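Local coordinates for uncharacterized conserved protein of COG5135 (Nostoc punctiforme, PDB 2I51), which binds flavin mononucleotide and is related to pyridoxamine 5'-phosphate oxidases, although its own reaction and substrate remain uncharacterised, at residues N83-F88 and E169-P174; V163-L168 and W178-N183. All blocks are in the same frame, centred on the assembly; numbering follows the deposited sequence.

Contact 1: N83-F88 and E169-P174; sequences NTREQF and ELRGEP. With FMN (flavin mononucleotide), chain P; EDO (1,2-ethanediol), chain D.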
ATOM      1  N   ASN A  83       3.169 -11.577 -11.367  1.00 17.55           N
ATOM      2  CA  ASN A  83       3.440 -12.752 -12.191  1.00 18.88           C
ATOM      3  C   ASN A  83       3.974 -13.913 -11.351  1.00 20.34           C
ATOM      4  O   ASN A  83       3.810 -15.062 -11.669  1.00 24.37           O
ATOM      5  CB  ASN A  83       4.522 -12.445 -13.217  1.00 22.73           C
ATOM      6  CG  ASN A  83       3.998 -12.142 -14.566  1.00 34.66           C
ATOM      7  OD1 ASN A  83       2.796 -12.151 -14.804  1.00 33.61           O
ATOM      8  ND2 ASN A  83       4.927 -11.860 -15.490  1.00 40.02           N
ATOM      9  N   THR A  84       4.693 -13.591 -10.288  1.00 15.49           N
ATOM     10  CA  THR A  84       5.262 -14.593  -9.420  1.00 14.81           C
ATOM     11  C   THR A  84       4.545 -14.750  -8.087  1.00 15.63           C
ATOM     12  O   THR A  84       4.901 -15.640  -7.325  1.00 16.19           O
ATOM     13  CB  THR A  84       6.739 -14.281  -9.165  1.00 14.71           C
ATOM     14  OG1 THR A  84       6.863 -12.944  -8.705  1.00 15.82           O
ATOM     15  CG2 THR A  84       7.566 -14.447 -10.486  1.00 16.20           C
ATOM     16  N   ARG A  85       3.516 -13.933  -7.837  1.00 15.26           N
ATOM     17  CA  ARG A  85       2.678 -14.077  -6.622  1.00 16.34           C
ATOM     18  C   ARG A  85       3.539 -14.015  -5.346  1.00 15.26           C
ATOM     19  O   ARG A  85       3.451 -14.861  -4.456  1.00 15.99           O
ATOM     20  CB  ARG A  85       1.826 -15.346  -6.685  1.00 15.44           C
ATOM     21  CG  ARG A  85       0.913 -15.396  -7.897  1.00 19.29           C
ATOM     22  CD  ARG A  85      -0.002 -16.658  -7.873  1.00 23.33           C
ATOM     23  NE  ARG A  85      -0.920 -16.653  -6.738  1.00 30.92           N
ATOM     24  CZ  ARG A  85      -1.144 -17.653  -5.882  1.00 36.91           C
ATOM     25  NH1 ARG A  85      -0.565 -18.869  -5.976  1.00 38.43           N
ATOM     26  NH2 ARG A  85      -1.997 -17.436  -4.902  1.00 39.72           N
ATOM     27  N   GLU A  86       4.384 -12.978  -5.269  1.00 13.77           N
ATOM     28  CA  GLU A  86       5.220 -12.752  -4.095  1.00 13.56           C
ATOM     29  C   GLU A  86       5.126 -11.329  -3.599  1.00 13.59           C
ATOM     30  O   GLU A  86       4.870 -10.419  -4.399  1.00 14.83           O
ATOM     31  CB  GLU A  86       6.659 -13.158  -4.374  1.00 16.89           C
ATOM     32  CG  GLU A  86       7.341 -12.350  -5.365  1.00 17.60           C
ATOM     33  CD  GLU A  86       8.686 -12.979  -5.803  1.00 20.02           C
ATOM     34  OE1 GLU A  86       9.544 -13.252  -4.938  1.00 18.92           O
ATOM     35  OE2 GLU A  86       8.883 -13.124  -7.027  1.00 17.97           O
ATOM     36  N   GLN A  87       5.308 -11.132  -2.302  1.00 12.96           N
ATOM     37  CA  GLN A  87       5.199  -9.855  -1.692  1.00 13.88           C
ATOM     38  C   GLN A  87       6.454  -9.578  -0.879  1.00 13.86           C
ATOM     39  O   GLN A  87       6.955 -10.481  -0.206  1.00 14.12           O
ATOM     40  CB  GLN A  87       3.999  -9.847  -0.757  1.00 15.16           C
ATOM     41  CG  GLN A  87       3.832  -8.621   0.149  1.00 16.56           C
ATOM     42  CD  GLN A  87       2.602  -8.715   1.003  1.00 16.35           C
ATOM     43  OE1 GLN A  87       1.591  -8.080   0.680  1.00 17.86           O
ATOM     44  NE2 GLN A  87       2.668  -9.480   2.061  1.00 17.37           N
ATOM     45  N   PHE A  88       6.971  -8.352  -0.977  1.00 12.94           N
ATOM     46  CA  PHE A  88       8.009  -7.859  -0.088  1.00 12.47           C
ATOM     47  C   PHE A  88       7.453  -6.693   0.721  1.00 14.39           C
ATOM     48  O   PHE A  88       6.928  -5.717   0.166  1.00 15.57           O
ATOM     49  CB  PHE A  88       9.246  -7.391  -0.833  1.00 13.57           C
ATOM     50  CG  PHE A  88       9.942  -8.435  -1.615  1.00 13.74           C
ATOM     51  CD1 PHE A  88       9.452  -8.884  -2.820  1.00 17.15           C
ATOM     52  CD2 PHE A  88      11.126  -8.991  -1.111  1.00 15.08           C
ATOM     53  CE1 PHE A  88      10.141  -9.869  -3.571  1.00 15.78           C
ATOM     54  CE2 PHE A  88      11.817  -9.959  -1.867  1.00 13.49           C
ATOM     55  CZ  PHE A  88      11.324 -10.372  -3.103  1.00 14.14           C
ATOM     56  N   GLU A 169       6.153 -15.742  -0.373  1.00 14.54           N
ATOM     57  CA  GLU A 169       5.977 -16.425  -1.657  1.00 13.99           C
ATOM     58  C   GLU A 169       4.695 -17.238  -1.584  1.00 15.94           C
ATOM     59  O   GLU A 169       4.622 -18.205  -0.826  1.00 15.92           O
ATOM     60  CB  GLU A 169       7.167 -17.345  -1.921  1.00 16.35           C
ATOM     61  CG  GLU A 169       8.414 -16.590  -2.240  1.00 18.69           C
ATOM     62  CD  GLU A 169       9.606 -17.473  -2.504  1.00 28.39           C
ATOM     63  OE1 GLU A 169       9.624 -18.622  -2.024  1.00 32.52           O
ATOM     64  OE2 GLU A 169      10.527 -16.990  -3.196  1.00 29.97           O
ATOM     65  N   LEU A 170       3.688 -16.876  -2.374  1.00 15.43           N
ATOM     66  CA  LEU A 170       2.459 -17.643  -2.361  1.00 15.89           C
ATOM     67  C   LEU A 170       2.608 -18.946  -3.115  1.00 18.49           C
ATOM     68  O   LEU A 170       1.780 -19.846  -2.905  1.00 18.52           O
ATOM     69  CB  LEU A 170       1.310 -16.833  -2.924  1.00 15.73           C
ATOM     70  CG  LEU A 170       0.991 -15.553  -2.157  1.00 16.49           C
ATOM     71  CD1 LEU A 170      -0.170 -14.809  -2.853  1.00 20.87           C
ATOM     72  CD2 LEU A 170       0.664 -15.820  -0.695  1.00 18.62           C
ATOM     73  N   ARG A 171       3.583 -19.060  -4.004  1.00 18.37           N
ATOM     74  CA  ARG A 171       3.846 -20.311  -4.731  0.50 22.54           C
ATOM     75  C   ARG A 171       4.893 -21.110  -3.975  1.00 23.25           C
ATOM     76  O   ARG A 171       6.033 -21.202  -4.422  1.00 27.36           O
ATOM     77  CB  ARG A 171       4.382 -20.042  -6.143  0.50 23.72           C
ATOM     78  CG  ARG A 171       3.391 -19.428  -7.107  0.50 29.68           C
ATOM     79  CD  ARG A 171       3.972 -18.226  -7.857  0.50 34.16           C
ATOM     80  NE  ARG A 171       4.780 -18.506  -9.049  0.50 30.32           N
ATOM     81  CZ  ARG A 171       6.044 -18.131  -9.250  0.50 28.03           C
ATOM     82  NH1 ARG A 171       6.725 -17.465  -8.330  0.50 37.00           N
ATOM     83  NH2 ARG A 171       6.648 -18.432 -10.397  0.50 32.21           N
ATOM     84  N   GLY A 172       4.517 -21.676  -2.839  1.00 23.68           N
ATOM     85  CA  GLY A 172       5.442 -22.451  -1.994  1.00 23.75           C
ATOM     86  C   GLY A 172       4.909 -23.831  -1.687  1.00 23.48           C
ATOM     87  O   GLY A 172       4.194 -24.436  -2.481  1.00 24.63           O
ATOM     88  N   GLU A 173       5.225 -24.328  -0.492  1.00 25.82           N
ATOM     89  CA  GLU A 173       4.805 -25.659  -0.085  1.00 28.91           C
ATOM     90  C   GLU A 173       4.202 -25.638   1.328  1.00 28.79           C
ATOM     91  O   GLU A 173       4.733 -26.266   2.254  1.00 31.27           O
ATOM     92  CB  GLU A 173       5.987 -26.646  -0.193  1.00 33.05           C
ATOM     93  CG  GLU A 173       6.344 -26.997  -1.657  1.00 34.19           C
ATOM     94  N   PRO A 174       3.061 -24.955   1.492  1.00 22.40           N
ATOM     95  CA  PRO A 174       2.246 -24.304   0.466  1.00 21.24           C
ATOM     96  C   PRO A 174       2.622 -22.840   0.149  1.00 20.28           C
ATOM     97  O   PRO A 174       2.324 -22.340  -0.960  1.00 19.27           O
ATOM     98  CB  PRO A 174       0.837 -24.368   1.071  1.00 23.76           C
ATOM     99  CG  PRO A 174       1.041 -24.369   2.540  1.00 25.16           C
ATOM    100  CD  PRO A 174       2.428 -24.911   2.826  1.00 23.50           C
TER
HETATM  101  N1  FMN P 300      -3.564 -11.617   4.688  1.00 12.91           N
HETATM  102  C2  FMN P 300      -4.818 -11.524   5.273  1.00 14.22           C
HETATM  103  O2  FMN P 300      -4.939 -11.454   6.502  1.00 15.24           O
HETATM  104  N3  FMN P 300      -5.931 -11.454   4.491  1.00 12.29           N
HETATM  105  C4  FMN P 300      -5.929 -11.541   3.120  1.00 13.50           C
HETATM  106  O4  FMN P 300      -6.945 -11.352   2.441  1.00 13.02           O
HETATM  107  C4A FMN P 300      -4.680 -11.646   2.515  1.00 11.58           C
HETATM  108  N5  FMN P 300      -4.603 -11.742   1.126  1.00 12.30           N
HETATM  109  C5A FMN P 300      -3.336 -11.658   0.548  1.00 12.15           C
HETATM  110  C6  FMN P 300      -3.224 -11.614  -0.833  1.00 11.50           C
HETATM  111  C7  FMN P 300      -1.974 -11.558  -1.465  1.00 11.70           C
HETATM  112  C7M FMN P 300      -1.896 -11.372  -2.971  1.00 12.66           C
HETATM  113  C8  FMN P 300      -0.824 -11.549  -0.691  1.00 10.80           C
HETATM  114  C8M FMN P 300       0.537 -11.247  -1.331  1.00 13.00           C
HETATM  115  C9  FMN P 300      -0.926 -11.628   0.680  1.00 10.03           C
HETATM  116  C9A FMN P 300      -2.176 -11.686   1.332  1.00 10.75           C
HETATM  117  N10 FMN P 300      -2.278 -11.783   2.729  1.00 11.38           N
HETATM  118  C10 FMN P 300      -3.531 -11.675   3.333  1.00 11.74           C
HETATM  119  C1' FMN P 300      -1.091 -11.920   3.625  1.00 11.67           C
HETATM  120  C2' FMN P 300      -0.719 -10.551   4.151  1.00 11.54           C
HETATM  121  O2' FMN P 300      -0.150  -9.711   3.105  1.00 10.71           O
HETATM  122  C3' FMN P 300       0.238 -10.648   5.353  1.00 11.56           C
HETATM  123  O3' FMN P 300       1.392 -11.431   4.998  1.00 14.09           O
HETATM  124  C4' FMN P 300      -0.480 -11.350   6.492  1.00 13.05           C
HETATM  125  O4' FMN P 300      -1.841 -10.951   6.650  1.00 13.91           O
HETATM  126  C5' FMN P 300       0.256 -10.979   7.761  1.00 13.35           C
HETATM  127  O5' FMN P 300       0.190  -9.594   7.985  1.00 14.07           O
HETATM  128  P   FMN P 300       0.402  -8.918   9.405  1.00 14.22           P
HETATM  129  O1P FMN P 300      -0.821  -9.192  10.241  1.00 15.88           O
HETATM  130  O2P FMN P 300       1.618  -9.664   9.951  1.00 18.18           O
HETATM  131  O3P FMN P 300       0.647  -7.474   9.179  1.00 16.09           O
HETATM  132  C1  EDO D 301       5.659 -16.354 -14.148  1.00 51.92           C
HETATM  133  O1  EDO D 301       6.059 -17.043 -12.959  1.00 50.95           O
HETATM  134  C2  EDO D 301       6.874 -15.800 -14.869  1.00 51.04           C
HETATM  135  O2  EDO D 301       8.030 -16.470 -14.378  1.00 41.27           O
HETATM  136  O   HOH W   1       5.506 -17.047  -4.900  1.00 16.48           O
HETATM  137  O   HOH W   2       9.693 -16.239  -5.597  1.00 32.08           O
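The side chain of R171 bends at chi2 and chi3 and folds back across the loop at 83-85, so that one face of its guanidinium lies over T84 CA. From there R171 NH1 reaches T84 O at 2.8 Å, but the N-H points well off the line (121°) and the bond is weak. A water reinforces the join, donating to T84 O and accepting from R171 N. R85 crosses R171 obliquely and, bent at chi3, brings one guanidinium face over L170 CB; the two arginine planes stand 79° apart. L170 N donates to R85 O at 2.9 Å, nearly along the C=O axis. E86 and E169, a non-hydrogen-bonded antiparallel pair, bring like charges together, OE1 of E86 lying 4.2 Å from OE2 of E169, and a second water donates to both oxygens. E169 OE1 is held by N176. T84 OG1 grips E86 OE2 at 2.6 Å through the anti lone pair, and R17 forms a salt bridge with the same carboxylate. L170 CD1 also packs on the flavin methyl C7M at 3.8 Å. R85 and E86 both face F81 in a G1 bulge, which opens strand 86-97 beside strand 74-81, while helix 8-17 packs against T84, E86 and R171.

Contact 2: V163-L168 and W178-N183; sequences VQVDHL and WLYHRN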
ATOM      1  N   VAL A 163      15.482  -1.779   7.183  1.00 14.35           N
ATOM      2  CA  VAL A 163      16.076  -2.540   8.269  0.50 13.51           C
ATOM      3  C   VAL A 163      15.312  -3.807   8.604  1.00 15.71           C
ATOM      4  O   VAL A 163      15.827  -4.649   9.321  1.00 15.45           O
ATOM      5  CB  VAL A 163      16.309  -1.685   9.526  0.50 12.94           C
ATOM      6  CG1 VAL A 163      17.173  -0.500   9.200  0.50 17.08           C
ATOM      7  CG2 VAL A 163      14.992  -1.259  10.147  0.50 20.10           C
ATOM      8  N   GLN A 164      14.128  -3.993   8.028  1.00 14.36           N
ATOM      9  CA  GLN A 164      13.399  -5.225   8.185  1.00 13.93           C
ATOM     10  C   GLN A 164      12.698  -5.514   6.877  1.00 13.91           C
ATOM     11  O   GLN A 164      12.092  -4.604   6.290  1.00 15.23           O
ATOM     12  CB  GLN A 164      12.366  -5.173   9.318  1.00 17.34           C
ATOM     13  CG  GLN A 164      11.744  -6.535   9.639  1.00 19.55           C
ATOM     14  CD  GLN A 164      11.129  -6.659  11.016  1.00 26.51           C
ATOM     15  OE1 GLN A 164       9.953  -6.987  11.148  1.00 31.74           O
ATOM     16  NE2 GLN A 164      11.930  -6.443  12.043  1.00 26.41           N
ATOM     17  N   VAL A 165      12.783  -6.764   6.409  1.00 13.60           N
ATOM     18  CA  VAL A 165      12.152  -7.184   5.171  1.00 13.57           C
ATOM     19  C   VAL A 165      11.404  -8.497   5.429  1.00 14.74           C
ATOM     20  O   VAL A 165      11.981  -9.429   5.999  1.00 16.10           O
ATOM     21  CB  VAL A 165      13.183  -7.349   4.055  1.00 13.83           C
ATOM     22  CG1 VAL A 165      12.539  -7.928   2.764  1.00 14.89           C
ATOM     23  CG2 VAL A 165      13.864  -6.008   3.783  1.00 15.28           C
ATOM     24  N   ASP A 166      10.150  -8.585   5.017  1.00 14.37           N
ATOM     25  CA  ASP A 166       9.291  -9.805   5.123  1.00 14.19           C
ATOM     26  C   ASP A 166       8.967 -10.187   3.691  1.00 15.63           C
ATOM     27  O   ASP A 166       8.331  -9.400   2.963  1.00 17.22           O
ATOM     28  CB  ASP A 166       8.050  -9.381   5.914  1.00 15.31           C
ATOM     29  CG  ASP A 166       7.051 -10.472   6.223  1.00 25.14           C
ATOM     30  OD1 ASP A 166       7.113 -11.561   5.688  1.00 29.15           O
ATOM     31  OD2 ASP A 166       6.109 -10.134   6.994  1.00 31.78           O
ATOM     32  N   HIS A 167       9.435 -11.337   3.248  1.00 12.87           N
ATOM     33  CA  HIS A 167       9.198 -11.850   1.902  1.00 12.64           C
ATOM     34  C   HIS A 167       8.273 -13.049   1.936  1.00 12.80           C
ATOM     35  O   HIS A 167       8.618 -14.068   2.533  1.00 13.49           O
ATOM     36  CB  HIS A 167      10.527 -12.248   1.292  1.00 14.06           C
ATOM     37  CG  HIS A 167      10.434 -12.762  -0.105  1.00 15.32           C
ATOM     38  ND1 HIS A 167      11.354 -13.665  -0.614  1.00 16.71           N
ATOM     39  CD2 HIS A 167       9.570 -12.480  -1.113  1.00 14.81           C
ATOM     40  CE1 HIS A 167      11.043 -13.928  -1.872  1.00 18.85           C
ATOM     41  NE2 HIS A 167       9.966 -13.221  -2.203  1.00 16.39           N
ATOM     42  N   LEU A 168       7.121 -12.937   1.296  1.00 13.52           N
ATOM     43  CA  LEU A 168       6.096 -13.959   1.262  1.00 12.68           C
ATOM     44  C   LEU A 168       5.973 -14.438  -0.182  1.00 13.50           C
ATOM     45  O   LEU A 168       5.746 -13.636  -1.090  1.00 14.22           O
ATOM     46  CB  LEU A 168       4.769 -13.376   1.725  1.00 13.78           C
ATOM     47  CG  LEU A 168       3.557 -14.302   1.649  1.00 15.55           C
ATOM     48  CD1 LEU A 168       3.704 -15.477   2.614  1.00 15.91           C
ATOM     49  CD2 LEU A 168       2.291 -13.512   1.962  1.00 16.23           C
ATOM     50  N   TRP A 178       9.881 -15.470   4.764  1.00 16.70           N
ATOM     51  CA  TRP A 178      11.179 -15.216   5.348  1.00 16.22           C
ATOM     52  C   TRP A 178      11.224 -13.814   5.886  1.00 16.80           C
ATOM     53  O   TRP A 178      10.763 -12.885   5.224  1.00 16.09           O
ATOM     54  CB  TRP A 178      12.282 -15.384   4.306  1.00 18.84           C
ATOM     55  CG  TRP A 178      12.622 -16.763   4.038  1.00 24.48           C
ATOM     56  CD1 TRP A 178      12.030 -17.601   3.141  1.00 28.21           C
ATOM     57  CD2 TRP A 178      13.666 -17.518   4.663  1.00 24.71           C
ATOM     58  NE1 TRP A 178      12.628 -18.844   3.197  1.00 31.48           N
ATOM     59  CE2 TRP A 178      13.635 -18.810   4.115  1.00 27.00           C
ATOM     60  CE3 TRP A 178      14.627 -17.220   5.634  1.00 29.59           C
ATOM     61  CZ2 TRP A 178      14.546 -19.812   4.505  1.00 30.80           C
ATOM     62  CZ3 TRP A 178      15.523 -18.213   6.027  1.00 32.90           C
ATOM     63  CH2 TRP A 178      15.469 -19.491   5.464  1.00 28.96           C
ATOM     64  N   LEU A 179      11.794 -13.657   7.076  1.00 15.00           N
ATOM     65  CA  LEU A 179      11.997 -12.387   7.709  1.00 14.47           C
ATOM     66  C   LEU A 179      13.481 -12.110   7.775  1.00 16.28           C
ATOM     67  O   LEU A 179      14.264 -12.958   8.188  1.00 16.48           O
ATOM     68  CB  LEU A 179      11.424 -12.416   9.122  1.00 16.25           C
ATOM     69  CG  LEU A 179      11.341 -11.161   9.944  1.00 22.41           C
ATOM     70  CD1 LEU A 179      10.463 -10.062   9.282  1.00 26.96           C
ATOM     71  CD2 LEU A 179      10.803 -11.594  11.349  1.00 25.46           C
ATOM     72  N   TYR A 180      13.855 -10.902   7.408  1.00 14.95           N
ATOM     73  CA  TYR A 180      15.237 -10.441   7.451  1.00 14.83           C
ATOM     74  C   TYR A 180      15.274  -9.229   8.364  1.00 14.59           C
ATOM     75  O   TYR A 180      14.429  -8.339   8.267  1.00 15.06           O
ATOM     76  CB  TYR A 180      15.684 -10.024   6.049  1.00 13.91           C
ATOM     77  CG  TYR A 180      15.641 -11.062   4.967  1.00 13.75           C
ATOM     78  CD1 TYR A 180      14.476 -11.326   4.281  1.00 16.32           C
ATOM     79  CD2 TYR A 180      16.809 -11.774   4.641  1.00 16.53           C
ATOM     80  CE1 TYR A 180      14.437 -12.257   3.300  1.00 17.22           C
ATOM     81  CE2 TYR A 180      16.788 -12.708   3.635  1.00 22.68           C
ATOM     82  CZ  TYR A 180      15.597 -12.942   2.961  1.00 21.57           C
ATOM     83  OH  TYR A 180      15.555 -13.915   1.967  1.00 23.22           O
ATOM     84  N   HIS A 181      16.275  -9.144   9.236  1.00 14.19           N
ATOM     85  CA  HIS A 181      16.421  -8.000  10.137  1.00 14.74           C
ATOM     86  C   HIS A 181      17.880  -7.532  10.205  1.00 16.40           C
ATOM     87  O   HIS A 181      18.774  -8.345  10.241  1.00 17.93           O
ATOM     88  CB  HIS A 181      15.886  -8.366  11.519  1.00 20.64           C
ATOM     89  CG  HIS A 181      15.975  -7.252  12.508  1.00 25.98           C
ATOM     90  ND1 HIS A 181      15.085  -6.200  12.539  1.00 38.14           N
ATOM     91  CD2 HIS A 181      16.892  -7.003  13.474  1.00 29.78           C
ATOM     92  CE1 HIS A 181      15.451  -5.351  13.487  1.00 36.68           C
ATOM     93  NE2 HIS A 181      16.535  -5.823  14.077  1.00 32.90           N
ATOM     94  N   ARG A 182      18.080  -6.224  10.222  1.00 15.63           N
ATOM     95  CA  ARG A 182      19.400  -5.616  10.324  1.00 17.43           C
ATOM     96  C   ARG A 182      19.589  -5.101  11.750  1.00 20.05           C
ATOM     97  O   ARG A 182      18.722  -4.386  12.261  1.00 20.18           O
ATOM     98  CB  ARG A 182      19.533  -4.453   9.344  1.00 17.47           C
ATOM     99  CG  ARG A 182      20.969  -4.064   9.151  1.00 20.70           C
ATOM    100  CD  ARG A 182      21.138  -2.982   8.213  1.00 19.06           C
ATOM    101  NE  ARG A 182      20.655  -1.714   8.756  1.00 21.23           N
ATOM    102  CZ  ARG A 182      20.508  -0.626   8.011  1.00 30.41           C
ATOM    103  NH1 ARG A 182      20.764  -0.692   6.714  1.00 29.17           N
ATOM    104  NH2 ARG A 182      20.088   0.503   8.554  1.00 33.80           N
ATOM    105  N   ASN A 183      20.688  -5.499  12.391  1.00 23.13           N
ATOM    106  CA  ASN A 183      20.917  -5.078  13.774  1.00 24.77           C
ATOM    107  C   ASN A 183      21.672  -3.755  13.820  1.00 28.59           C
ATOM    108  O   ASN A 183      21.910  -3.111  12.782  1.00 24.60           O
ATOM    109  CB  ASN A 183      21.594  -6.212  14.576  1.00 27.50           C
ATOM    110  CG  ASN A 183      23.026  -6.514  14.144  1.00 28.66           C
ATOM    111  OD1 ASN A 183      23.664  -5.754  13.442  1.00 22.70           O
ATOM    112  ND2 ASN A 183      23.526  -7.671  14.583  1.00 31.00           N
TER
HETATM  113  O   HOH W   3      13.500 -14.697   0.633  1.00 23.79           O
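Strands 164-168 and 178-182 run antiparallel at 169°, their axes 4.7 Å apart at closest approach, as the two arms of a beta hairpin. Paired backbone bonds link V165 with Y180 and H167 with W178, and R182 N extends the ladder to V163 O at 2.9 Å. V163 and Q164 both face A91 on the neighbouring strand, forming a classic beta bulge.

On one face, Q164 stretches out with CG anti to the backbone N (chi1 -171°) and crosses obliquely to H181. Its NE2 donates to H181 ND1 at 3.2 Å; the acceptor lies close to the amide plane, but the donor sits 30° out of the imidazole plane. Q164 OE1 meets L179 CD1 at 3.6 Å, so the leucine methyl packs against the amide.

V165 and H167 share the other face with Y180 and W178. The Y180 ring turns an edge to V165 O, with CD1 3.6 Å from that oxygen, while CB of Y180 packs on CB of V165. A water in the plane of both rings joins Y180 OH, at 2.6 Å, to H167 ND1, and E86 takes the other imidazole nitrogen, NE2. At the far end V163 CG1 lies over a face of the R182 guanidinium, whose NH2 pairs with D161.

With Q164 NE2 as donor, H181 ND1 is the acceptor, consistent with an unprotonated ND1. Bonds at both ring nitrogens restrict the rotation of H167, and the carboxylate of E86 would probably favour a proton on NE2.

Contacts 1 and 2 have centres 16 Å apart and meet within one sheet, where strand 155-169 runs between strands 86-97 and 176-182. Their junction is E86 OE1 of contact 1, 2.8 Å from H167 NE2 of contact 2, and the F88 ring stacks on H167. Q87 N likewise approaches L168 O at 2.8 Å. This seam borders the FMN site: Q87 NE2 donates to the ribityl O2' of FMN at 3.0 Å, L168 and L170 line the pocket, and D166 pairs with the pocket residue R177. T42 of the second subunit, which bonds Q87 OE1, also binds FMN, placing the site at the dimer interface.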